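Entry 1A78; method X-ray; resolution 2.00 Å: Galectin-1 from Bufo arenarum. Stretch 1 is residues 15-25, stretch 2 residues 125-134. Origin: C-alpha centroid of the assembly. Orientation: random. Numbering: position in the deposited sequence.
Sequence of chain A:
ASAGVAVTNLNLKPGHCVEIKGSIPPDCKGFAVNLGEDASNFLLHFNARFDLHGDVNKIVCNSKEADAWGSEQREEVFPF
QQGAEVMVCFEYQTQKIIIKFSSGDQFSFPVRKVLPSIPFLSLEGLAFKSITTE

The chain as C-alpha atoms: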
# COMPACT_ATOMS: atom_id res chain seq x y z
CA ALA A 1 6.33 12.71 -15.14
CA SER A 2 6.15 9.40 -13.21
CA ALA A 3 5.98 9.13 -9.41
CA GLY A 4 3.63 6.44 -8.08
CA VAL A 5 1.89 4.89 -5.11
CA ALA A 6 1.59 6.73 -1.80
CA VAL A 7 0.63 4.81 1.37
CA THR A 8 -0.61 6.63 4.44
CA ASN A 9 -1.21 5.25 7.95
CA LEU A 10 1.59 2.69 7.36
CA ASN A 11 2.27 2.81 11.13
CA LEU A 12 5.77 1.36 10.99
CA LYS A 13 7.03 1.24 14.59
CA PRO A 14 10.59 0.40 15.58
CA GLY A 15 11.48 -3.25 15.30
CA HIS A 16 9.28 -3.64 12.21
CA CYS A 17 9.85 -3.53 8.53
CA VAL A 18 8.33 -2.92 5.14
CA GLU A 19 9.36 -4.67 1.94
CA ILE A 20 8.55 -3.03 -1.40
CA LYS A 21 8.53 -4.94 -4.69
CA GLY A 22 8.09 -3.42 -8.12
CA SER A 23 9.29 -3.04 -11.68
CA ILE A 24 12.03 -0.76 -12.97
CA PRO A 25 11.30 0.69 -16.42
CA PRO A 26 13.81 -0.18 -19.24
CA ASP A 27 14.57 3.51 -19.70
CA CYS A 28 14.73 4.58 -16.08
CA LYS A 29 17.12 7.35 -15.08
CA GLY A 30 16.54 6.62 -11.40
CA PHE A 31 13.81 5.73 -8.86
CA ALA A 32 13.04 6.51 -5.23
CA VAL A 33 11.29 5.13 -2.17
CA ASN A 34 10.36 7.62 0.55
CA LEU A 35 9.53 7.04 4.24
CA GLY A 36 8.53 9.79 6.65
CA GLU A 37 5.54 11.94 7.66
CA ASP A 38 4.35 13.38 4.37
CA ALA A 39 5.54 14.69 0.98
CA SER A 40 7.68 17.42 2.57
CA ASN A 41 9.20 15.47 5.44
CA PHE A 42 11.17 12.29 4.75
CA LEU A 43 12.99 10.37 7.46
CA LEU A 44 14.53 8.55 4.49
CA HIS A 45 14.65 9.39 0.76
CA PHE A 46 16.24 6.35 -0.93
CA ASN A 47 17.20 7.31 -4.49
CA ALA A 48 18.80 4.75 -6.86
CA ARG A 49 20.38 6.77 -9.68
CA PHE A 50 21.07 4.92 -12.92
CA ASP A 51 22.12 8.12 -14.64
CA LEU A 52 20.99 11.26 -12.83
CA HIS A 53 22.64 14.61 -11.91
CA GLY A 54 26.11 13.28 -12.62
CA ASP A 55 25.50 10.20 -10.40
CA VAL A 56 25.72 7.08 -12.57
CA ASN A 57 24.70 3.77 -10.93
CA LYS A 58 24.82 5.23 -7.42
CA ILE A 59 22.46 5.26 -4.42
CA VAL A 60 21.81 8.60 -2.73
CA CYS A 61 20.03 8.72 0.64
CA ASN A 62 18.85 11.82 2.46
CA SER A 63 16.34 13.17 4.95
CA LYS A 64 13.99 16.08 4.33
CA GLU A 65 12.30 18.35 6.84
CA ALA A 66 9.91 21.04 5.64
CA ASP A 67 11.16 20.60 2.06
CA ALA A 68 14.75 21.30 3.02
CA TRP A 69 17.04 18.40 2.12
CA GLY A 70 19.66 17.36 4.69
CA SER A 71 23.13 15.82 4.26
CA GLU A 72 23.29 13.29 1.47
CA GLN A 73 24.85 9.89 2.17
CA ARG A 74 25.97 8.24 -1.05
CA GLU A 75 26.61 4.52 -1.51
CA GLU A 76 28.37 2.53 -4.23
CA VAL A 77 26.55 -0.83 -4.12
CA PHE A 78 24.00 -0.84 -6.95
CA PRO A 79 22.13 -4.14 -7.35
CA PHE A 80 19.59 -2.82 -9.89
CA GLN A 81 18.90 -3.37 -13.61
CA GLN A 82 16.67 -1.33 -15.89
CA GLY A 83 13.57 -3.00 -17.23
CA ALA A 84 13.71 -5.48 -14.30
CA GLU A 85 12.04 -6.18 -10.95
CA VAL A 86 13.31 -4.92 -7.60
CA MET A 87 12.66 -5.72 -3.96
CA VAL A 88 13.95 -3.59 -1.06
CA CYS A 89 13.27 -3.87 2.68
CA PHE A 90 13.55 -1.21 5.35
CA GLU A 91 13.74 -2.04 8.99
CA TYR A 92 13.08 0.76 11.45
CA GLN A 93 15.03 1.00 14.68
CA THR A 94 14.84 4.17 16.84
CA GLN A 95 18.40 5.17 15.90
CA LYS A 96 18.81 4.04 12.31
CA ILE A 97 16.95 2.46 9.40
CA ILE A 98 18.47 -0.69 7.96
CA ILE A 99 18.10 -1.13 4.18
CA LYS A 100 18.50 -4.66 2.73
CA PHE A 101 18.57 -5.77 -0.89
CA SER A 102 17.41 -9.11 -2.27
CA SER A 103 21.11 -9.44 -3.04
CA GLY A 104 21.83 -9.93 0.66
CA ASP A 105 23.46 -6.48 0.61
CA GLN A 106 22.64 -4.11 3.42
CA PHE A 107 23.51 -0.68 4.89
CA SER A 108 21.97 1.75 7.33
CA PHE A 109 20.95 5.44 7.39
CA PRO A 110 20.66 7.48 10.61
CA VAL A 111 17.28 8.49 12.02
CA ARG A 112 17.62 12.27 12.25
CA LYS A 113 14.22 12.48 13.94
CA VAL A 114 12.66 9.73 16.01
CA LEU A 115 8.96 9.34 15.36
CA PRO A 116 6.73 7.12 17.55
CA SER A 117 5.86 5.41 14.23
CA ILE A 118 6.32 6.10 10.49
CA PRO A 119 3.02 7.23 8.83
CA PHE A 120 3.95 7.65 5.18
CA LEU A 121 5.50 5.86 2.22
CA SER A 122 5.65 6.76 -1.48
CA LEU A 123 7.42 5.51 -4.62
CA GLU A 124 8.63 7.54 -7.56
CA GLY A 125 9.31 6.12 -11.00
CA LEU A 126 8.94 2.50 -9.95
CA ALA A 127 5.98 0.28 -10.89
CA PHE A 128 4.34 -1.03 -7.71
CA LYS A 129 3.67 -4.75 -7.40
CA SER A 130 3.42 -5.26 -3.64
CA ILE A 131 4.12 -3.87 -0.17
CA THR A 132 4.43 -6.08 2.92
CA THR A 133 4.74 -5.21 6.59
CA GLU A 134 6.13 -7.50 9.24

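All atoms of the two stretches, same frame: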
# COMPACT_ATOMS: atom_id res chain seq x y z
N GLY A 15 11.45 -1.81 15.19
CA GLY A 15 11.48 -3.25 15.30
C GLY A 15 10.58 -3.86 14.26
O GLY A 15 10.25 -5.03 14.39
N HIS A 16 10.13 -3.09 13.28
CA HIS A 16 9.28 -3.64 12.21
C HIS A 16 9.81 -3.24 10.88
O HIS A 16 10.63 -2.35 10.79
CB HIS A 16 7.85 -3.19 12.36
CG HIS A 16 7.23 -3.68 13.62
ND1 HIS A 16 6.54 -4.87 13.68
CD2 HIS A 16 7.26 -3.19 14.88
CE1 HIS A 16 6.17 -5.09 14.93
NE2 HIS A 16 6.60 -4.09 15.67
N CYS A 17 9.31 -3.85 9.82
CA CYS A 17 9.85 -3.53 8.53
C CYS A 17 8.81 -3.52 7.45
O CYS A 17 7.69 -3.97 7.66
CB CYS A 17 10.92 -4.56 8.18
SG CYS A 17 10.23 -6.21 7.99
N VAL A 18 9.19 -2.98 6.30
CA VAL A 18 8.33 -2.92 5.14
C VAL A 18 9.19 -3.33 3.94
O VAL A 18 10.35 -2.94 3.83
CB VAL A 18 7.66 -1.50 4.97
CG1 VAL A 18 8.64 -0.38 5.16
CG2 VAL A 18 7.00 -1.37 3.63
N GLU A 19 8.66 -4.19 3.10
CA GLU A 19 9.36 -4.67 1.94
C GLU A 19 8.57 -4.21 0.72
O GLU A 19 7.37 -4.49 0.63
CB GLU A 19 9.42 -6.20 1.96
CG GLU A 19 9.85 -6.85 0.64
CD GLU A 19 9.39 -8.29 0.51
OE1 GLU A 19 10.06 -9.20 1.06
OE2 GLU A 19 8.34 -8.52 -0.14
N ILE A 20 9.21 -3.49 -0.19
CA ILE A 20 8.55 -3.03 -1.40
C ILE A 20 9.05 -3.88 -2.55
O ILE A 20 10.18 -4.33 -2.54
CB ILE A 20 8.82 -1.52 -1.68
CG1 ILE A 20 7.82 -0.65 -0.91
CG2 ILE A 20 8.64 -1.20 -3.16
CD1 ILE A 20 8.00 -0.67 0.56
N LYS A 21 8.19 -4.13 -3.53
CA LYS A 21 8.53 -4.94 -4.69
C LYS A 21 7.88 -4.26 -5.87
O LYS A 21 6.72 -3.84 -5.79
CB LYS A 21 7.96 -6.34 -4.51
CG LYS A 21 8.77 -7.41 -5.17
CD LYS A 21 8.22 -8.77 -4.76
CE LYS A 21 8.11 -8.86 -3.23
NZ LYS A 21 7.30 -10.02 -2.75
N GLY A 22 8.63 -4.09 -6.96
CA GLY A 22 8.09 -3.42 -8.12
C GLY A 22 8.94 -3.62 -9.35
O GLY A 22 9.90 -4.39 -9.33
N SER A 23 8.56 -2.95 -10.43
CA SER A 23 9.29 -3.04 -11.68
C SER A 23 9.95 -1.74 -12.10
O SER A 23 9.34 -0.65 -12.04
CB SER A 23 8.38 -3.55 -12.80
OG SER A 23 8.19 -4.94 -12.69
N ILE A 24 11.21 -1.86 -12.50
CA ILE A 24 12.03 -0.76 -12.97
C ILE A 24 11.84 -0.66 -14.47
O ILE A 24 11.96 -1.67 -15.18
CB ILE A 24 13.54 -1.02 -12.75
CG1 ILE A 24 13.87 -1.19 -11.27
CG2 ILE A 24 14.36 0.12 -13.33
CD1 ILE A 24 15.36 -1.32 -11.02
N PRO A 25 11.48 0.52 -14.97
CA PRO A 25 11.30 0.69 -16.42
C PRO A 25 12.65 0.45 -17.17
O PRO A 25 13.74 0.62 -16.60
CB PRO A 25 10.82 2.14 -16.53
CG PRO A 25 10.07 2.34 -15.22
CD PRO A 25 10.98 1.70 -14.22
N GLY A 125 8.69 6.75 -9.85
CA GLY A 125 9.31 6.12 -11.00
C GLY A 125 9.64 4.65 -10.87
O GLY A 125 10.61 4.16 -11.45
N LEU A 126 8.78 3.92 -10.17
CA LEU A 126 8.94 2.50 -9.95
C LEU A 126 7.52 1.92 -9.98
O LEU A 126 6.62 2.47 -9.34
CB LEU A 126 9.58 2.29 -8.58
CG LEU A 126 9.95 0.89 -8.15
CD1 LEU A 126 11.08 0.36 -9.01
CD2 LEU A 126 10.34 0.92 -6.70
N ALA A 127 7.31 0.90 -10.80
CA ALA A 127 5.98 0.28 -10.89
C ALA A 127 5.74 -0.62 -9.69
O ALA A 127 6.47 -1.58 -9.48
CB ALA A 127 5.83 -0.51 -12.20
N PHE A 128 4.73 -0.28 -8.90
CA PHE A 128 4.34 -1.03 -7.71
C PHE A 128 3.79 -2.43 -8.01
O PHE A 128 3.06 -2.64 -8.97
CB PHE A 128 3.27 -0.19 -6.98
CG PHE A 128 2.56 -0.91 -5.87
CD1 PHE A 128 3.15 -1.04 -4.63
CD2 PHE A 128 1.30 -1.45 -6.08
CE1 PHE A 128 2.49 -1.69 -3.60
CE2 PHE A 128 0.63 -2.10 -5.06
CZ PHE A 128 1.22 -2.22 -3.82
N LYS A 129 4.20 -3.41 -7.23
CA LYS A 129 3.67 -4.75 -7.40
C LYS A 129 3.10 -5.19 -6.05
O LYS A 129 2.00 -5.70 -5.99
CB LYS A 129 4.74 -5.73 -7.91
CG LYS A 129 5.17 -5.45 -9.35
CD LYS A 129 5.88 -6.64 -9.99
CE LYS A 129 6.02 -6.45 -11.51
NZ LYS A 129 6.48 -7.67 -12.26
N SER A 130 3.83 -4.91 -4.98
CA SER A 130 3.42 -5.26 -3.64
C SER A 130 4.19 -4.52 -2.54
O SER A 130 5.27 -3.97 -2.76
CB SER A 130 3.51 -6.78 -3.45
OG SER A 130 4.85 -7.22 -3.41
N ILE A 131 3.57 -4.49 -1.36
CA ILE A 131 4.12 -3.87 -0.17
C ILE A 131 3.73 -4.82 0.97
O ILE A 131 2.57 -5.22 1.07
CB ILE A 131 3.50 -2.49 0.07
CG1 ILE A 131 3.98 -1.91 1.39
CG2 ILE A 131 1.97 -2.57 0.03
CD1 ILE A 131 3.77 -0.41 1.49
N THR A 132 4.68 -5.16 1.83
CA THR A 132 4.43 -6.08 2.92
C THR A 132 5.02 -5.60 4.22
O THR A 132 6.18 -5.20 4.25
CB THR A 132 5.08 -7.44 2.62
OG1 THR A 132 4.77 -7.84 1.29
CG2 THR A 132 4.59 -8.51 3.58
N THR A 133 4.23 -5.61 5.29
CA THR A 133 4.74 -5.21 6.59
C THR A 133 4.89 -6.46 7.44
O THR A 133 4.18 -7.46 7.25
CB THR A 133 3.88 -4.15 7.33
OG1 THR A 133 2.51 -4.22 6.89
CG2 THR A 133 4.46 -2.78 7.10
N GLU A 134 5.82 -6.40 8.37
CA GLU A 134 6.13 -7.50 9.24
C GLU A 134 6.74 -6.83 10.45
O GLU A 134 6.06 -6.76 11.49
CB GLU A 134 7.16 -8.37 8.52
CG GLU A 134 7.53 -9.64 9.19
CD GLU A 134 8.43 -10.49 8.31
OE1 GLU A 134 7.96 -10.96 7.24
OE2 GLU A 134 9.63 -10.68 8.67
OXT GLU A 134 7.84 -6.25 10.31
O HOH W 1 6.52 -6.69 -1.15

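The C-terminal carboxylate of Glu134 anchors one end of this contact. His16 ND1 donates to Glu134 O at 2.9 Å, and the bond is almost straight. The oxygen lies at the edge of the imidazole ring, near its plane, where the ND1 hydrogen points. The second carboxylate oxygen, Glu134 OXT, accepts from Cys17 N at 2.9 Å. The amide returns the favour: Glu134 N donates to Cys17 O at 3.1 Å. The chain end is thus held by both its amide and its carboxylate.

From here the two strands run antiparallel, and their backbones pair in a regular ladder. Glu19 N donates to Thr132 O at 2.9 Å, and Thr132 N to Glu19 O at 3.0 Å. Lys21 N reaches Ser130 O at 3.0 Å. Between these pairs, CA hydrogens face carbonyls, as is usual in antiparallel sheets; Val18 CA lies 3.3 Å from Thr132 O.

The register then shifts by one residue at a beta bulge. Lys21 O accepts two amides, Lys129 N at 2.9 Å and Ser130 N at 3.2 Å. One residue of stretch 1 therefore spans two of stretch 2. Lys129 has phi/psi of -125/-43, unusual for a strand residue, and its CA-to-CB bond points toward stretch 1. Beyond the bulge pairing resumes: Ala127 N donates to Ser23 O at 2.8 Å, and Ser23 N to Ala127 O at 2.7 Å. An ideal CB on Gly22 would lie 2.2 Å from Ala127 O, a clash.

Side chains of Glu19, Lys21, Ser130 and Thr132 share one face of the sheet. A water binds among them. The water oxygen donates to Glu19 OE2 at 2.8 Å and to Glu19 O at 3.0 Å. The same water oxygen accepts from Ser130 OG at 2.9 Å and from Thr132 OG1 at 3.2 Å. All four of its hydrogen-bonding directions are used, and it links side chains of both strands. Within stretch 1, Lys21 NZ forms a salt bridge with Glu19 OE2 at 3.2 Å, so this carboxylate oxygen serves both the lysine and the water.

The other face is largely apolar. Val18, Ile20, Ile131 and Thr133 point there. Val18 CG2 meets Ile131 CG1 at 3.8 Å, and Ile20 CD1 approaches the same Ile131 CG1 at 4.3 Å. Near the far end, the end of the Leu126 side chain comes closer to stretch 1 than its CB direction suggests. Leu126 CD1 packs 3.9 Å from Ile24 CG1. Together the stretches bury 864 Å², summed over both sides.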